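Exodeoxyribonuclease 10 (PDB 4FZX) removes nucleotides from single- and double-stranded DNA in the 3' to 5' direction, as a magnesium-dependent exonuclease of the DnaQ-like DEDDh family. Local coordinates at residues P32-S44 against M57-Y71. Residues are numbered along the deposited sequence; the frame is centred on the assembly and turned at random.
Sequences PMSHLVRPDRPIS and MVADKPWIEDVIPHY
The ring of Y71 meets two side chains of an edge strand, M33 over one face and H35 at its edge. With CG anti to the backbone N (chi1 -174°), the selenomethionine M33 carries SE to 3.8 Å from the centroid of the Y71 ring, a Met-aromatic contact. The hydroxyl meets H35 ND1 in the imidazole plane, a nearly straight hydrogen bond of 2.6 Å that limits rotation of the histidine. A phenylalanine in place of Y71 would probably keep the selenium contact but leave H35 ND1 without this mate. V67 fits its two methyls against the imidazole, V67 CG2 lying 3.7 Å from H35 CD2, while V37 CG1 fills the hollow between P62 O and I64. Past the strand, R38 N donates to P62 O at 2.9 Å, and the extended side chain of R38 runs along one face of W63, pointing the same way: CD packs on the six-membered ring by CH-pi contact, and the guanidinium plane is tilted 14° from that of the indole, with A59 O over its opposite face. V58 wedges CB against V37 O (3.4 Å), its methyls reaching L36 and P39. Such packing shows how, in this RNase H-like DEDDh exonuclease fold, the connection through helices 45-51 and 55-58 folds back onto strand 28-36, outermost in this chain's sheet, and the loop after it.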
ATOM      1  N   PRO C  32       3.136  36.663 -23.233  1.00 12.84           N
ATOM      2  CA  PRO C  32       3.639  37.193 -21.955  1.00 13.33           C
ATOM      3  C   PRO C  32       2.885  38.441 -21.475  1.00 13.22           C
ATOM      4  O   PRO C  32       2.558  39.318 -22.261  1.00 13.45           O
ATOM      5  CB  PRO C  32       5.096  37.550 -22.270  1.00 13.24           C
ATOM      6  CG  PRO C  32       5.100  37.808 -23.763  1.00 12.44           C
ATOM      7  CD  PRO C  32       4.126  36.801 -24.319  1.00 12.40           C
HETATM    8  N   MSE C  33       2.721  38.544 -20.168  1.00 13.56           N
HETATM    9  CA  MSE C  33       1.992  39.639 -19.555  1.00 14.44           C
HETATM   10  C   MSE C  33       2.581  39.841 -18.150  1.00 12.27           C
HETATM   11  O   MSE C  33       2.819  38.874 -17.449  1.00 11.35           O
HETATM   12  CB  MSE C  33       0.506  39.256 -19.451  1.00 14.61           C
HETATM   13  CG  MSE C  33      -0.400  40.360 -18.961  1.00 22.18           C
HETATM   14 SE   MSE C  33      -2.311  39.879 -19.033  1.00 40.73          SE
HETATM   15  CE  MSE C  33      -2.497  39.478 -20.909  1.00 16.90           C
ATOM     16  N   SER C  34       2.849  41.085 -17.765  1.00 11.22           N
ATOM     17  CA  SER C  34       3.240  41.386 -16.388  1.00 11.34           C
ATOM     18  C   SER C  34       2.780  42.756 -15.969  1.00 10.70           C
ATOM     19  O   SER C  34       2.699  43.684 -16.782  1.00  9.99           O
ATOM     20  CB  SER C  34       4.758  41.278 -16.202  1.00 11.41           C
ATOM     21  OG  SER C  34       5.445  42.158 -17.079  1.00 13.96           O
ATOM     22  N   HIS C  35       2.487  42.889 -14.688  1.00  8.90           N
ATOM     23  CA  HIS C  35       2.201  44.190 -14.127  1.00 10.05           C
ATOM     24  C   HIS C  35       2.893  44.281 -12.786  1.00 11.30           C
ATOM     25  O   HIS C  35       2.752  43.366 -11.943  1.00 11.31           O
ATOM     26  CB  HIS C  35       0.694  44.370 -13.898  1.00  9.37           C
ATOM     27  CG  HIS C  35      -0.113  44.349 -15.152  1.00 11.27           C
ATOM     28  ND1 HIS C  35      -0.480  43.177 -15.781  1.00  9.21           N
ATOM     29  CD2 HIS C  35      -0.585  45.358 -15.924  1.00  9.84           C
ATOM     30  CE1 HIS C  35      -1.179  43.467 -16.865  1.00 11.39           C
ATOM     31  NE2 HIS C  35      -1.276  44.782 -16.961  1.00 13.00           N
ATOM     32  N   LEU C  36       3.532  45.425 -12.541  1.00  8.97           N
ATOM     33  CA  LEU C  36       3.800  45.842 -11.180  1.00  9.54           C
ATOM     34  C   LEU C  36       2.520  46.361 -10.552  1.00  9.54           C
ATOM     35  O   LEU C  36       1.722  47.030 -11.213  1.00  9.85           O
ATOM     36  CB  LEU C  36       4.881  46.923 -11.149  1.00  9.20           C
ATOM     37  CG  LEU C  36       6.292  46.400 -11.389  1.00 10.52           C
ATOM     38  CD1 LEU C  36       7.182  47.497 -12.002  1.00  8.53           C
ATOM     39  CD2 LEU C  36       6.869  45.870 -10.076  1.00  7.94           C
ATOM     40  N   VAL C  37       2.389  46.151  -9.252  1.00  9.11           N
ATOM     41  CA  VAL C  37       1.131  46.342  -8.581  1.00 10.68           C
ATOM     42  C   VAL C  37       1.353  47.071  -7.259  1.00 11.94           C
ATOM     43  O   VAL C  37       2.301  46.765  -6.524  1.00 11.19           O
ATOM     44  CB  VAL C  37       0.459  44.990  -8.277  1.00 11.25           C
ATOM     45  CG1 VAL C  37      -0.776  45.190  -7.383  1.00  6.34           C
ATOM     46  CG2 VAL C  37       0.107  44.273  -9.562  1.00 10.60           C
ATOM     47  N   ARG C  38       0.473  48.024  -6.961  1.00 10.98           N
ATOM     48  CA  ARG C  38       0.481  48.689  -5.671  1.00 13.33           C
ATOM     49  C   ARG C  38      -0.149  47.806  -4.592  1.00 13.38           C
ATOM     50  O   ARG C  38      -1.298  47.441  -4.691  1.00 14.96           O
ATOM     51  CB  ARG C  38      -0.272  50.009  -5.768  1.00 13.45           C
ATOM     52  CG  ARG C  38      -0.117  50.914  -4.560  1.00 15.08           C
ATOM     53  CD  ARG C  38      -0.945  52.152  -4.773  1.00 20.77           C
ATOM     54  NE  ARG C  38      -0.912  53.061  -3.632  1.00 27.72           N
ATOM     55  CZ  ARG C  38      -1.640  54.171  -3.550  1.00 31.70           C
ATOM     56  NH1 ARG C  38      -2.475  54.499  -4.535  1.00 28.93           N
ATOM     57  NH2 ARG C  38      -1.546  54.950  -2.480  1.00 35.24           N
ATOM     58  N   PRO C  39       0.615  47.459  -3.556  1.00 14.26           N
ATOM     59  CA  PRO C  39       0.111  46.469  -2.608  1.00 14.62           C
ATOM     60  C   PRO C  39      -0.843  47.082  -1.578  1.00 15.38           C
ATOM     61  O   PRO C  39      -0.859  48.289  -1.397  1.00 14.20           O
ATOM     62  CB  PRO C  39       1.388  45.983  -1.919  1.00 12.92           C
ATOM     63  CG  PRO C  39       2.283  47.171  -1.958  1.00 13.09           C
ATOM     64  CD  PRO C  39       2.002  47.866  -3.255  1.00 12.94           C
ATOM     65  N   ASP C  40      -1.614  46.238  -0.897  1.00 17.00           N
ATOM     66  CA  ASP C  40      -2.577  46.706   0.088  1.00 18.57           C
ATOM     67  C   ASP C  40      -1.901  46.920   1.452  1.00 19.29           C
ATOM     68  O   ASP C  40      -2.570  47.150   2.457  1.00 20.68           O
ATOM     69  CB  ASP C  40      -3.743  45.709   0.218  1.00 19.29           C
ATOM     70  CG  ASP C  40      -3.287  44.305   0.660  1.00 22.56           C
ATOM     71  OD1 ASP C  40      -2.082  44.094   0.905  1.00 24.92           O
ATOM     72  OD2 ASP C  40      -4.144  43.402   0.753  1.00 28.81           O
ATOM     73  N   ARG C  41      -0.578  46.809   1.484  1.00 18.90           N
ATOM     74  CA  ARG C  41       0.155  46.815   2.740  1.00 18.87           C
ATOM     75  C   ARG C  41       1.634  47.050   2.467  1.00 18.86           C
ATOM     76  O   ARG C  41       2.074  46.935   1.324  1.00 19.18           O
ATOM     77  CB  ARG C  41      -0.046  45.491   3.477  1.00 17.85           C
ATOM     78  CG  ARG C  41       0.789  44.347   2.920  1.00 18.79           C
ATOM     79  CD  ARG C  41       0.296  43.014   3.446  1.00 18.93           C
ATOM     80  NE  ARG C  41      -1.048  42.722   2.968  1.00 20.32           N
ATOM     81  CZ  ARG C  41      -1.754  41.657   3.327  1.00 21.83           C
ATOM     82  NH1 ARG C  41      -1.227  40.756   4.158  1.00 20.70           N
ATOM     83  NH2 ARG C  41      -2.975  41.479   2.835  1.00 17.22           N
ATOM     84  N   PRO C  42       2.412  47.365   3.520  1.00 18.28           N
ATOM     85  CA  PRO C  42       3.836  47.629   3.322  1.00 17.30           C
ATOM     86  C   PRO C  42       4.581  46.374   2.871  1.00 16.84           C
ATOM     87  O   PRO C  42       4.236  45.265   3.275  1.00 16.90           O
ATOM     88  CB  PRO C  42       4.324  48.064   4.720  1.00 17.73           C
ATOM     89  CG  PRO C  42       3.062  48.262   5.555  1.00 19.37           C
ATOM     90  CD  PRO C  42       2.043  47.354   4.947  1.00 18.46           C
ATOM     91  N   ILE C  43       5.617  46.556   2.059  1.00 15.73           N
ATOM     92  CA  ILE C  43       6.485  45.455   1.669  1.00 15.43           C
ATOM     93  C   ILE C  43       7.469  45.144   2.802  1.00 16.24           C
ATOM     94  O   ILE C  43       8.228  46.021   3.231  1.00 17.04           O
ATOM     95  CB  ILE C  43       7.297  45.823   0.419  1.00 14.76           C
ATOM     96  CG1 ILE C  43       6.373  46.206  -0.733  1.00 14.03           C
ATOM     97  CG2 ILE C  43       8.257  44.700   0.033  1.00 13.66           C
ATOM     98  CD1 ILE C  43       7.071  47.007  -1.805  1.00 15.11           C
ATOM     99  N   SER C  44       7.500  43.891   3.240  1.00 15.13           N
ATOM    100  CA  SER C  44       8.433  43.474   4.287  1.00 15.36           C
ATOM    101  C   SER C  44       9.860  43.373   3.767  1.00 15.17           C
ATOM    102  O   SER C  44      10.080  43.020   2.618  1.00 14.39           O
ATOM    103  CB  SER C  44       8.003  42.139   4.885  1.00 14.60           C
ATOM    104  OG  SER C  44       8.333  41.063   4.018  1.00 17.18           O
HETATM  105  N   MSE C  57       9.088  51.666  -6.481  1.00 13.65           N
HETATM  106  CA  MSE C  57       8.835  51.027  -7.776  1.00 14.97           C
HETATM  107  C   MSE C  57       7.336  50.787  -7.994  1.00 15.57           C
HETATM  108  O   MSE C  57       6.881  50.689  -9.128  1.00 16.61           O
HETATM  109  CB  MSE C  57       9.611  49.717  -7.914  1.00 13.39           C
HETATM  110  CG  MSE C  57      11.022  49.887  -8.415  1.00 14.18           C
HETATM  111 SE   MSE C  57      12.076  48.269  -8.112  1.00 26.11          SE
HETATM  112  CE  MSE C  57      11.326  47.151  -9.543  1.00 22.03           C
ATOM    113  N   VAL C  58       6.565  50.754  -6.911  1.00 15.68           N
ATOM    114  CA  VAL C  58       5.147  50.391  -7.020  1.00 15.53           C
ATOM    115  C   VAL C  58       4.169  51.448  -6.501  1.00 16.78           C
ATOM    116  O   VAL C  58       2.950  51.258  -6.577  1.00 16.88           O
ATOM    117  CB  VAL C  58       4.837  48.993  -6.393  1.00 14.72           C
ATOM    118  CG1 VAL C  58       5.633  47.907  -7.092  1.00 11.55           C
ATOM    119  CG2 VAL C  58       5.126  48.981  -4.911  1.00 11.28           C
ATOM    120  N   ALA C  59       4.704  52.603  -6.100  1.00 18.17           N
ATOM    121  CA  ALA C  59       3.929  53.646  -5.407  1.00 18.97           C
ATOM    122  C   ALA C  59       2.747  54.190  -6.206  1.00 19.97           C
ATOM    123  O   ALA C  59       1.731  54.555  -5.630  1.00 20.85           O
ATOM    124  CB  ALA C  59       4.846  54.797  -4.966  1.00 18.94           C
ATOM    125  N   ASP C  60       2.898  54.269  -7.523  1.00 21.36           N
ATOM    126  CA  ASP C  60       1.883  54.869  -8.400  1.00 21.68           C
ATOM    127  C   ASP C  60       1.220  53.817  -9.313  1.00 20.54           C
ATOM    128  O   ASP C  60       0.704  54.141 -10.380  1.00 21.44           O
ATOM    129  CB  ASP C  60       2.542  55.936  -9.272  1.00 22.36           C
ATOM    130  CG  ASP C  60       3.676  55.375 -10.101  1.00 29.38           C
ATOM    131  OD1 ASP C  60       4.283  54.357  -9.672  1.00 39.19           O
ATOM    132  OD2 ASP C  60       3.929  55.896 -11.205  1.00 38.12           O
ATOM    133  N   LYS C  61       1.267  52.557  -8.914  1.00 18.90           N
ATOM    134  CA  LYS C  61       0.819  51.487  -9.793  1.00 17.19           C
ATOM    135  C   LYS C  61      -0.641  51.188  -9.536  1.00 15.49           C
ATOM    136  O   LYS C  61      -1.203  51.638  -8.556  1.00 14.42           O
ATOM    137  CB  LYS C  61       1.684  50.233  -9.598  1.00 16.59           C
ATOM    138  CG  LYS C  61       3.099  50.385 -10.125  1.00 17.58           C
ATOM    139  CD  LYS C  61       3.073  50.642 -11.623  1.00 21.87           C
ATOM    140  CE  LYS C  61       4.455  50.683 -12.231  1.00 22.70           C
ATOM    141  NZ  LYS C  61       5.102  51.974 -11.944  1.00 27.72           N
ATOM    142  N   PRO C  62      -1.272  50.432 -10.432  1.00 15.57           N
ATOM    143  CA  PRO C  62      -2.666  50.060 -10.175  1.00 14.09           C
ATOM    144  C   PRO C  62      -2.790  49.071  -9.001  1.00 14.38           C
ATOM    145  O   PRO C  62      -1.841  48.330  -8.713  1.00 13.33           O
ATOM    146  CB  PRO C  62      -3.110  49.401 -11.489  1.00 14.66           C
ATOM    147  CG  PRO C  62      -2.064  49.766 -12.510  1.00 14.87           C
ATOM    148  CD  PRO C  62      -0.806  50.057 -11.782  1.00 14.50           C
ATOM    149  N   TRP C  63      -3.949  49.066  -8.333  1.00 13.24           N
ATOM    150  CA  TRP C  63      -4.269  48.032  -7.338  1.00 14.62           C
ATOM    151  C   TRP C  63      -4.470  46.686  -8.016  1.00 13.78           C
ATOM    152  O   TRP C  63      -4.711  46.640  -9.221  1.00 15.52           O
ATOM    153  CB  TRP C  63      -5.540  48.391  -6.567  1.00 13.70           C
ATOM    154  CG  TRP C  63      -5.521  49.761  -5.932  1.00 18.59           C
ATOM    155  CD1 TRP C  63      -6.270  50.848  -6.307  1.00 20.55           C
ATOM    156  CD2 TRP C  63      -4.808  50.157  -4.751  1.00 20.13           C
ATOM    157  NE1 TRP C  63      -6.031  51.903  -5.461  1.00 22.68           N
ATOM    158  CE2 TRP C  63      -5.158  51.507  -4.485  1.00 21.20           C
ATOM    159  CE3 TRP C  63      -3.910  49.508  -3.894  1.00 21.34           C
ATOM    160  CZ2 TRP C  63      -4.614  52.229  -3.423  1.00 21.00           C
ATOM    161  CZ3 TRP C  63      -3.375  50.223  -2.821  1.00 25.99           C
ATOM    162  CH2 TRP C  63      -3.751  51.569  -2.583  1.00 25.79           C
ATOM    163  N   ILE C  64      -4.367  45.597  -7.255  1.00 12.48           N
ATOM    164  CA  ILE C  64      -4.531  44.259  -7.828  1.00 12.59           C
ATOM    165  C   ILE C  64      -5.891  44.088  -8.529  1.00 14.50           C
ATOM    166  O   ILE C  64      -5.968  43.488  -9.603  1.00 15.11           O
ATOM    167  CB  ILE C  64      -4.278  43.113  -6.783  1.00 12.23           C
ATOM    168  CG1 ILE C  64      -4.315  41.737  -7.449  1.00  9.91           C
ATOM    169  CG2 ILE C  64      -5.270  43.159  -5.621  1.00 10.28           C
ATOM    170  CD1 ILE C  64      -3.338  41.573  -8.592  1.00  5.04           C
ATOM    171  N   GLU C  65      -6.941  44.644  -7.923  1.00 14.67           N
ATOM    172  CA  GLU C  65      -8.298  44.596  -8.474  1.00 17.02           C
ATOM    173  C   GLU C  65      -8.366  45.184  -9.882  1.00 16.56           C
ATOM    174  O   GLU C  65      -9.109  44.698 -10.731  1.00 17.64           O
ATOM    175  CB  GLU C  65      -9.266  45.351  -7.556  1.00 16.48           C
ATOM    176  CG  GLU C  65      -9.572  44.624  -6.261  1.00 21.36           C
ATOM    177  CD  GLU C  65      -8.496  44.822  -5.184  1.00 31.63           C
ATOM    178  OE1 GLU C  65      -8.529  44.065  -4.176  1.00 31.93           O
ATOM    179  OE2 GLU C  65      -7.626  45.720  -5.345  1.00 29.01           O
ATOM    180  N   ASP C  66      -7.565  46.219 -10.118  1.00 17.28           N
ATOM    181  CA  ASP C  66      -7.562  46.958 -11.373  1.00 17.33           C
ATOM    182  C   ASP C  66      -6.914  46.132 -12.477  1.00 17.29           C
ATOM    183  O   ASP C  66      -7.144  46.367 -13.660  1.00 17.49           O
ATOM    184  CB  ASP C  66      -6.771  48.266 -11.208  1.00 18.84           C
ATOM    185  CG  ASP C  66      -7.432  49.248 -10.231  1.00 22.89           C
ATOM    186  OD1 ASP C  66      -8.679  49.224 -10.100  1.00 21.79           O
ATOM    187  OD2 ASP C  66      -6.690  50.075  -9.631  1.00 28.68           O
ATOM    188  N   VAL C  67      -6.081  45.180 -12.082  1.00 16.31           N
ATOM    189  CA  VAL C  67      -5.109  44.574 -12.989  1.00 16.16           C
ATOM    190  C   VAL C  67      -5.484  43.111 -13.229  1.00 14.14           C
ATOM    191  O   VAL C  67      -5.364  42.591 -14.345  1.00 13.62           O
ATOM    192  CB  VAL C  67      -3.649  44.742 -12.407  1.00 16.03           C
ATOM    193  CG1 VAL C  67      -2.877  43.465 -12.442  1.00 15.80           C
ATOM    194  CG2 VAL C  67      -2.907  45.891 -13.117  1.00 18.81           C
ATOM    195  N   ILE C  68      -6.101  42.505 -12.222  1.00 14.04           N
ATOM    196  CA  ILE C  68      -6.428  41.078 -12.286  1.00 13.94           C
ATOM    197  C   ILE C  68      -7.317  40.657 -13.470  1.00 14.19           C
ATOM    198  O   ILE C  68      -7.097  39.589 -14.049  1.00 14.19           O
ATOM    199  CB  ILE C  68      -6.937  40.511 -10.929  1.00 13.16           C
ATOM    200  CG1 ILE C  68      -6.725  38.999 -10.873  1.00 13.19           C
ATOM    201  CG2 ILE C  68      -8.387  40.871 -10.682  1.00 14.25           C
ATOM    202  CD1 ILE C  68      -5.262  38.577 -11.034  1.00 11.55           C
ATOM    203  N   PRO C  69      -8.247  41.535 -13.906  1.00 14.35           N
ATOM    204  CA  PRO C  69      -9.124  41.087 -15.004  1.00 15.71           C
ATOM    205  C   PRO C  69      -8.390  40.779 -16.307  1.00 15.07           C
ATOM    206  O   PRO C  69      -8.857  39.952 -17.077  1.00 16.32           O
ATOM    207  CB  PRO C  69     -10.104  42.255 -15.182  1.00 16.33           C
ATOM    208  CG  PRO C  69     -10.066  42.979 -13.842  1.00 16.32           C
ATOM    209  CD  PRO C  69      -8.630  42.867 -13.411  1.00 13.06           C
ATOM    210  N   HIS C  70      -7.197  41.337 -16.492  1.00 14.77           N
ATOM    211  CA  HIS C  70      -6.395  41.064 -17.697  1.00 13.77           C
ATOM    212  C   HIS C  70      -5.892  39.637 -17.769  1.00 12.87           C
ATOM    213  O   HIS C  70      -5.529  39.149 -18.838  1.00 12.70           O
ATOM    214  CB  HIS C  70      -5.209  42.018 -17.774  1.00 14.29           C
ATOM    215  CG  HIS C  70      -5.603  43.459 -17.837  1.00 15.27           C
ATOM    216  ND1 HIS C  70      -5.093  44.407 -16.980  1.00 16.70           N
ATOM    217  CD2 HIS C  70      -6.481  44.108 -18.641  1.00 14.52           C
ATOM    218  CE1 HIS C  70      -5.641  45.577 -17.246  1.00 16.03           C
ATOM    219  NE2 HIS C  70      -6.488  45.422 -18.250  1.00 17.25           N
ATOM    220  N   TYR C  71      -5.926  38.958 -16.633  1.00 13.33           N
ATOM    221  CA  TYR C  71      -5.472  37.580 -16.522  1.00 13.33           C
ATOM    222  C   TYR C  71      -6.615  36.566 -16.624  1.00 13.79           C
ATOM    223  O   TYR C  71      -6.362  35.349 -16.742  1.00 14.20           O
ATOM    224  CB  TYR C  71      -4.683  37.395 -15.212  1.00 13.80           C
ATOM    225  CG  TYR C  71      -3.416  38.235 -15.197  1.00 13.25           C
ATOM    226  CD1 TYR C  71      -2.211  37.720 -15.671  1.00 12.67           C
ATOM    227  CD2 TYR C  71      -3.459  39.585 -14.847  1.00 12.51           C
ATOM    228  CE1 TYR C  71      -1.054  38.527 -15.748  1.00 12.01           C
ATOM    229  CE2 TYR C  71      -2.323  40.400 -14.928  1.00 13.80           C
ATOM    230  CZ  TYR C  71      -1.119  39.855 -15.368  1.00 11.51           C
ATOM    231  OH  TYR C  71       0.002  40.649 -15.440  1.00 13.26           O
TER
HETATM  232  O   HOH W   1      -3.202  45.611  -4.480  1.00  8.78           O